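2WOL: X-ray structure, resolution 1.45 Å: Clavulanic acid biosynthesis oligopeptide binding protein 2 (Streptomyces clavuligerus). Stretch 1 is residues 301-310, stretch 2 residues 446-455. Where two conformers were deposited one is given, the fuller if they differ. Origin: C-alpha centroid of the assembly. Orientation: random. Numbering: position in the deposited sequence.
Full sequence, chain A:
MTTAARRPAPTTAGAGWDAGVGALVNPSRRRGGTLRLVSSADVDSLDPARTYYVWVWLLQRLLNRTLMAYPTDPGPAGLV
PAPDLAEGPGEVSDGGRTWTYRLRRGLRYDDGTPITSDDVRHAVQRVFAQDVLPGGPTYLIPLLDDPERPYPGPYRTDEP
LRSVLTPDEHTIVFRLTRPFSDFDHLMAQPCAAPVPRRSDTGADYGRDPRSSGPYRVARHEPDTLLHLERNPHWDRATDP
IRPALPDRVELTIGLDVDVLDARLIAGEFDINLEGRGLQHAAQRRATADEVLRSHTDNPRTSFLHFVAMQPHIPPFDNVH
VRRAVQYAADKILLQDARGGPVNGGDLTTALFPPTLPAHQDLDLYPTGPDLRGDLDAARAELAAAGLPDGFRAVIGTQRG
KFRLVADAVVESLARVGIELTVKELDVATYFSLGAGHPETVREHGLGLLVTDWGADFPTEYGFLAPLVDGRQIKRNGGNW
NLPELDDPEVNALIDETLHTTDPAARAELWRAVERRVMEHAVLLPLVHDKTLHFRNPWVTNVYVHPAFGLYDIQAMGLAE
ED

Stretch 1 (301-310) TSFLHFVAMQ
Stretch 2, residues 446-455: LGLLVTDWGA

Neighbouring antiparallel strands join by a backbone ladder, and their side chains then settle into whatever relief the ladder leaves. Strands 303-309 and 448-453 of this binding protein illustrate the principle: they run antiparallel, N-to-C directions 156° apart, axes approaching to 4.6 Å. The two stretches, 301-310 and 446-455, bury 827 Å² between them, both sides summed. Strand phi runs from -80° to -154°, psi from 128° to 174°.

The register makes Leu 304-Trp 453, Phe 306-Thr 451 and Ala 308-Leu 449 hydrogen-bonded pairs, CA atoms 5.3, 5.8 and 5.1 Å apart, with side chains on one face. Each closes a ring of two N-to-O bonds: Leu 304 N to Trp 453 O (2.8 Å), Phe 306 N to Thr 451 O (3.0 Å), Ala 308 N to Leu 449 O (2.9 Å), and their reciprocals. Alternating with them are the narrower, non-hydrogen-bonded pairs His 305-Asp 452, Val 307-Val 450 and, past Ala 308-Leu 449, Met 309-Leu 448 (CA-CA 4.3, 4.7 and 4.6 Å), side chains on the other face.

Beyond the ladder, Gln 310 N donates to Gly 447 O (3.0 Å). The Gln 310 side chain (m, p, chi3 -104°) folds back so that NE2 reaches Leu 446 O (3.1 Å) and Ala 308 O (3.2 Å).

One ring covers a bump, another fills a hollow. Phe 306 (p, chi2 97°) lays one face over Thr 451 (t), CG2 3.7 Å from the ring centroid; at its edge, Phe 306 CE2 lies 3.7 Å from CB of Trp 453 (t, chi2 -106°). Phe 303 (m, chi2 68°) covers Gly 454, whose CA lies 3.7 Å from the ring centroid, nearly on the normal. The missing side chain makes the hollow: an ideal CB there would fall 2.6 Å from Phe 303 CZ. On the face opposite Phe 306 and Thr 451, Val 307 (t) CG1 packs against Leu 448 (m, chi2 100°) CB and Met 309 (m, t, m) CG against Leu 448 CD2, both at 4.0 Å; Val 450 is t.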

ATOM      1  N   THR A 301       1.351  -6.472   7.746  1.00 13.07           N
ATOM      2  CA  THR A 301       1.098  -6.023   6.371  1.00 13.41           C
ATOM      3  C   THR A 301       1.503  -4.566   6.155  1.00 13.61           C
ATOM      4  O   THR A 301       1.503  -4.082   5.017  1.00 14.02           O
ATOM      5  CB  THR A 301      -0.387  -6.161   5.983  1.00 13.56           C
ATOM      6  OG1 THR A 301      -1.180  -5.314   6.823  1.00 13.72           O
ATOM      7  CG2 THR A 301      -0.863  -7.596   6.125  1.00 14.45           C
ATOM      8  N   SER A 302       1.836  -3.882   7.250  1.00 13.37           N
ATOM      9  CA  SER A 302       2.119  -2.436   7.274  1.00 13.29           C
ATOM     10  C   SER A 302       0.866  -1.560   7.178  1.00 12.63           C
ATOM     11  O   SER A 302       0.960  -0.331   7.163  1.00 12.41           O
ATOM     12  CB  SER A 302       3.159  -2.035   6.222  1.00 13.67           C
ATOM     13  OG  SER A 302       4.434  -2.546   6.572  1.00 15.97           O
ATOM     14  N   PHE A 303      -0.301  -2.199   7.127  1.00 11.85           N
ATOM     15  CA  PHE A 303      -1.570  -1.483   7.167  1.00 11.03           C
ATOM     16  C   PHE A 303      -1.907  -1.103   8.600  1.00 10.40           C
ATOM     17  O   PHE A 303      -1.541  -1.810   9.548  1.00 10.57           O
ATOM     18  CB  PHE A 303      -2.699  -2.328   6.572  1.00 11.00           C
ATOM     19  CG  PHE A 303      -2.782  -2.275   5.070  1.00 11.34           C
ATOM     20  CD1 PHE A 303      -1.787  -2.848   4.279  1.00 12.39           C
ATOM     21  CD2 PHE A 303      -3.868  -1.672   4.448  1.00 11.89           C
ATOM     22  CE1 PHE A 303      -1.871  -2.805   2.889  1.00 12.92           C
ATOM     23  CE2 PHE A 303      -3.958  -1.626   3.058  1.00 12.14           C
ATOM     24  CZ  PHE A 303      -2.956  -2.185   2.281  1.00 12.70           C
ATOM     25  N   LEU A 304      -2.593   0.027   8.743  1.00  9.61           N
ATOM     26  CA  LEU A 304      -3.085   0.492  10.029  1.00  9.15           C
ATOM     27  C   LEU A 304      -4.606   0.516  10.005  1.00  8.74           C
ATOM     28  O   LEU A 304      -5.204   1.046   9.075  1.00  8.85           O
ATOM     29  CB  LEU A 304      -2.546   1.893  10.334  1.00  9.14           C
ATOM     30  CG  LEU A 304      -3.153   2.630  11.536  1.00  8.67           C
ATOM     31  CD1 LEU A 304      -2.686   2.032  12.849  1.00  8.59           C
ATOM     32  CD2 LEU A 304      -2.827   4.112  11.483  1.00  9.31           C
ATOM     33  N   HIS A 305      -5.217  -0.059  11.033  1.00  8.43           N
ATOM     34  CA  HIS A 305      -6.648   0.036  11.245  1.00  8.46           C
ATOM     35  C   HIS A 305      -6.876   1.137  12.273  1.00  7.80           C
ATOM     36  O   HIS A 305      -6.263   1.135  13.343  1.00  7.48           O
ATOM     37  CB  HIS A 305      -7.191  -1.303  11.750  0.50  8.66           C
ATOM     38  CG  HIS A 305      -8.681  -1.424  11.680  0.50 10.05           C
ATOM     39  ND1 HIS A 305      -9.382  -1.323  10.496  0.50 11.67           N
ATOM     40  CD2 HIS A 305      -9.603  -1.665  12.642  0.50 11.90           C
ATOM     41  CE1 HIS A 305     -10.671  -1.481  10.735  0.50 12.01           C
ATOM     42  NE2 HIS A 305     -10.832  -1.685  12.030  0.50 12.19           N
ATOM     43  N   PHE A 306      -7.744   2.089  11.942  1.00  7.38           N
ATOM     44  CA  PHE A 306      -7.971   3.228  12.822  1.00  7.59           C
ATOM     45  C   PHE A 306      -9.380   3.793  12.720  1.00  7.45           C
ATOM     46  O   PHE A 306     -10.144   3.439  11.824  1.00  7.53           O
ATOM     47  CB  PHE A 306      -6.916   4.333  12.593  1.00  7.55           C
ATOM     48  CG  PHE A 306      -6.972   4.984  11.231  1.00  7.88           C
ATOM     49  CD1 PHE A 306      -7.645   6.190  11.051  1.00  8.25           C
ATOM     50  CD2 PHE A 306      -6.320   4.411  10.140  1.00  7.75           C
ATOM     51  CE1 PHE A 306      -7.683   6.809   9.805  1.00  9.94           C
ATOM     52  CE2 PHE A 306      -6.352   5.024   8.889  1.00  8.72           C
ATOM     53  CZ  PHE A 306      -7.040   6.224   8.721  1.00  8.90           C
ATOM     54  N   VAL A 307      -9.714   4.660  13.672  1.00  7.33           N
ATOM     55  CA  VAL A 307     -10.949   5.428  13.635  1.00  7.65           C
ATOM     56  C   VAL A 307     -10.576   6.902  13.490  1.00  7.58           C
ATOM     57  O   VAL A 307      -9.734   7.419  14.236  1.00  8.12           O
ATOM     58  CB  VAL A 307     -11.802   5.202  14.911  1.00  7.55           C
ATOM     59  CG1 VAL A 307     -13.018   6.132  14.932  1.00  9.01           C
ATOM     60  CG2 VAL A 307     -12.243   3.741  15.009  1.00  8.26           C
ATOM     61  N   ALA A 308     -11.189   7.563  12.514  1.00  7.42           N
ATOM     62  CA  ALA A 308     -10.979   8.988  12.299  1.00  7.14           C
ATOM     63  C   ALA A 308     -12.139   9.778  12.878  1.00  7.56           C
ATOM     64  O   ALA A 308     -13.286   9.355  12.783  1.00  7.55           O
ATOM     65  CB  ALA A 308     -10.830   9.281  10.812  1.00  7.00           C
ATOM     66  N   MET A 309     -11.824  10.918  13.486  1.00  7.66           N
ATOM     67  CA  MET A 309     -12.835  11.846  13.984  1.00  8.03           C
ATOM     68  C   MET A 309     -12.769  13.170  13.227  1.00  8.19           C
ATOM     69  O   MET A 309     -11.685  13.700  12.976  1.00  8.46           O
ATOM     70  CB  MET A 309     -12.687  12.053  15.487  1.00  8.01           C
ATOM     71  CG  MET A 309     -13.262  10.900  16.291  1.00  8.36           C
ATOM     72  SD  MET A 309     -12.949  11.023  18.055  1.00  8.29           S
ATOM     73  CE  MET A 309     -11.280  10.384  18.167  1.00  8.62           C
ATOM     74  N   GLN A 310     -13.943  13.685  12.865  1.00  8.40           N
ATOM     75  CA  GLN A 310     -14.070  14.783  11.909  1.00  8.35           C
ATOM     76  C   GLN A 310     -14.473  16.093  12.586  1.00  8.67           C
ATOM     77  O   GLN A 310     -15.631  16.247  12.963  1.00  8.67           O
ATOM     78  CB  GLN A 310     -15.111  14.416  10.843  1.00  8.13           C
ATOM     79  CG  GLN A 310     -14.650  13.414   9.782  1.00  8.19           C
ATOM     80  CD  GLN A 310     -14.086  12.138  10.370  1.00  8.39           C
ATOM     81  OE1 GLN A 310     -12.874  11.945  10.386  1.00  9.67           O
ATOM     82  NE2 GLN A 310     -14.960  11.277  10.882  1.00  8.81           N
ATOM     83  N   LEU A 446     -21.056  12.093   9.708  1.00  9.14           N
ATOM     84  CA  LEU A 446     -20.218  10.996  10.188  1.00  9.03           C
ATOM     85  C   LEU A 446     -19.049  11.520  11.017  1.00  9.09           C
ATOM     86  O   LEU A 446     -17.952  11.762  10.502  1.00  9.27           O
ATOM     87  CB  LEU A 446     -19.729  10.139   9.012  1.00  9.18           C
ATOM     88  CG  LEU A 446     -20.834   9.616   8.082  1.00  9.03           C
ATOM     89  CD1 LEU A 446     -20.270   8.870   6.879  1.00  9.86           C
ATOM     90  CD2 LEU A 446     -21.839   8.744   8.841  1.00 10.09           C
ATOM     91  N   GLY A 447     -19.306  11.700  12.310  1.00  8.98           N
ATOM     92  CA  GLY A 447     -18.327  12.244  13.247  1.00  8.71           C
ATOM     93  C   GLY A 447     -17.163  11.306  13.495  1.00  8.42           C
ATOM     94  O   GLY A 447     -16.062  11.756  13.820  1.00  8.55           O
ATOM     95  N   LEU A 448     -17.425  10.006  13.357  1.00  8.33           N
ATOM     96  CA  LEU A 448     -16.386   8.978  13.408  1.00  8.13           C
ATOM     97  C   LEU A 448     -16.462   8.104  12.164  1.00  8.10           C
ATOM     98  O   LEU A 448     -17.548   7.888  11.619  1.00  8.07           O
ATOM     99  CB  LEU A 448     -16.531   8.095  14.655  1.00  8.54           C
ATOM    100  CG  LEU A 448     -16.738   8.759  16.018  1.00  8.98           C
ATOM    101  CD1 LEU A 448     -18.218   8.723  16.385  1.00 11.21           C
ATOM    102  CD2 LEU A 448     -15.919   8.075  17.095  1.00 11.90           C
ATOM    103  N   LEU A 449     -15.307   7.600  11.732  1.00  7.83           N
ATOM    104  CA  LEU A 449     -15.207   6.738  10.552  1.00  8.19           C
ATOM    105  C   LEU A 449     -14.236   5.603  10.822  1.00  8.43           C
ATOM    106  O   LEU A 449     -13.132   5.836  11.329  1.00  8.25           O
ATOM    107  CB  LEU A 449     -14.719   7.537   9.338  1.00  8.22           C
ATOM    108  CG  LEU A 449     -15.669   8.588   8.758  1.00  8.62           C
ATOM    109  CD1 LEU A 449     -14.923   9.534   7.826  1.00  9.35           C
ATOM    110  CD2 LEU A 449     -16.823   7.896   8.024  1.00  9.11           C
ATOM    111  N   VAL A 450     -14.641   4.381  10.478  1.00  8.91           N
ATOM    112  CA  VAL A 450     -13.762   3.218  10.583  1.00  9.40           C
ATOM    113  C   VAL A 450     -13.087   2.986   9.242  1.00  9.42           C
ATOM    114  O   VAL A 450     -13.751   2.930   8.206  1.00  9.39           O
ATOM    115  CB  VAL A 450     -14.540   1.934  10.970  1.00  9.70           C
ATOM    116  CG1 VAL A 450     -13.599   0.718  11.034  1.00 10.12           C
ATOM    117  CG2 VAL A 450     -15.256   2.117  12.295  1.00  9.64           C
ATOM    118  N   THR A 451     -11.766   2.846   9.251  1.00  9.52           N
ATOM    119  CA  THR A 451     -11.066   2.519   8.018  1.00 10.17           C
ATOM    120  C   THR A 451      -9.750   1.791   8.258  1.00 10.20           C
ATOM    121  O   THR A 451      -9.332   1.603   9.399  1.00  9.85           O
ATOM    122  CB  THR A 451     -10.874   3.771   7.114  1.00 10.45           C
ATOM    123  OG1 THR A 451     -10.575   3.349   5.778  1.00 11.59           O
ATOM    124  CG2 THR A 451      -9.770   4.679   7.633  1.00 11.25           C
ATOM    125  N   ASP A 452      -9.126   1.352   7.171  1.00 10.67           N
ATOM    126  CA  ASP A 452      -7.760   0.854   7.217  1.00 11.15           C
ATOM    127  C   ASP A 452      -6.970   1.518   6.100  1.00 10.74           C
ATOM    128  O   ASP A 452      -7.556   2.012   5.134  1.00 11.79           O
ATOM    129  CB  ASP A 452      -7.702  -0.679   7.160  1.00 11.83           C
ATOM    130  CG  ASP A 452      -8.091  -1.251   5.805  1.00 14.19           C
ATOM    131  OD1 ASP A 452      -8.870  -0.625   5.056  1.00 16.81           O
ATOM    132  OD2 ASP A 452      -7.616  -2.365   5.496  1.00 18.47           O
ATOM    133  N   TRP A 453      -5.651   1.552   6.253  1.00  9.99           N
ATOM    134  CA  TRP A 453      -4.785   2.305   5.358  1.00  9.62           C
ATOM    135  C   TRP A 453      -3.426   1.635   5.251  1.00  9.33           C
ATOM    136  O   TRP A 453      -2.867   1.193   6.254  1.00  9.06           O
ATOM    137  CB  TRP A 453      -4.612   3.735   5.881  1.00  9.78           C
ATOM    138  CG  TRP A 453      -3.443   4.469   5.289  1.00  9.79           C
ATOM    139  CD1 TRP A 453      -2.255   4.746   5.907  1.00 10.31           C
ATOM    140  CD2 TRP A 453      -3.345   5.017   3.967  1.00  9.91           C
ATOM    141  NE1 TRP A 453      -1.426   5.430   5.054  1.00 10.01           N
ATOM    142  CE2 TRP A 453      -2.069   5.614   3.857  1.00  9.84           C
ATOM    143  CE3 TRP A 453      -4.211   5.062   2.866  1.00  9.46           C
ATOM    144  CZ2 TRP A 453      -1.636   6.249   2.689  1.00 10.65           C
ATOM    145  CZ3 TRP A 453      -3.782   5.704   1.709  1.00  9.98           C
ATOM    146  CH2 TRP A 453      -2.504   6.283   1.630  1.00 10.45           C
ATOM    147  N   GLY A 454      -2.914   1.563   4.027  1.00  9.00           N
ATOM    148  CA  GLY A 454      -1.534   1.174   3.771  1.00  9.36           C
ATOM    149  C   GLY A 454      -0.893   2.191   2.845  1.00  9.12           C
ATOM    150  O   GLY A 454      -1.522   2.673   1.902  1.00  9.31           O
ATOM    151  N   ALA A 455       0.361   2.522   3.120  1.00  9.06           N
ATOM    152  CA  ALA A 455       1.098   3.475   2.295  1.00  9.30           C
ATOM    153  C   ALA A 455       1.295   2.951   0.876  1.00  9.37           C
ATOM    154  O   ALA A 455       1.421   1.746   0.665  1.00  9.27           O
ATOM    155  CB  ALA A 455       2.434   3.773   2.924  1.00  9.40           C
TER
HETATM  156  O   HOH W   1       1.984   1.076   5.032  1.00 12.88           O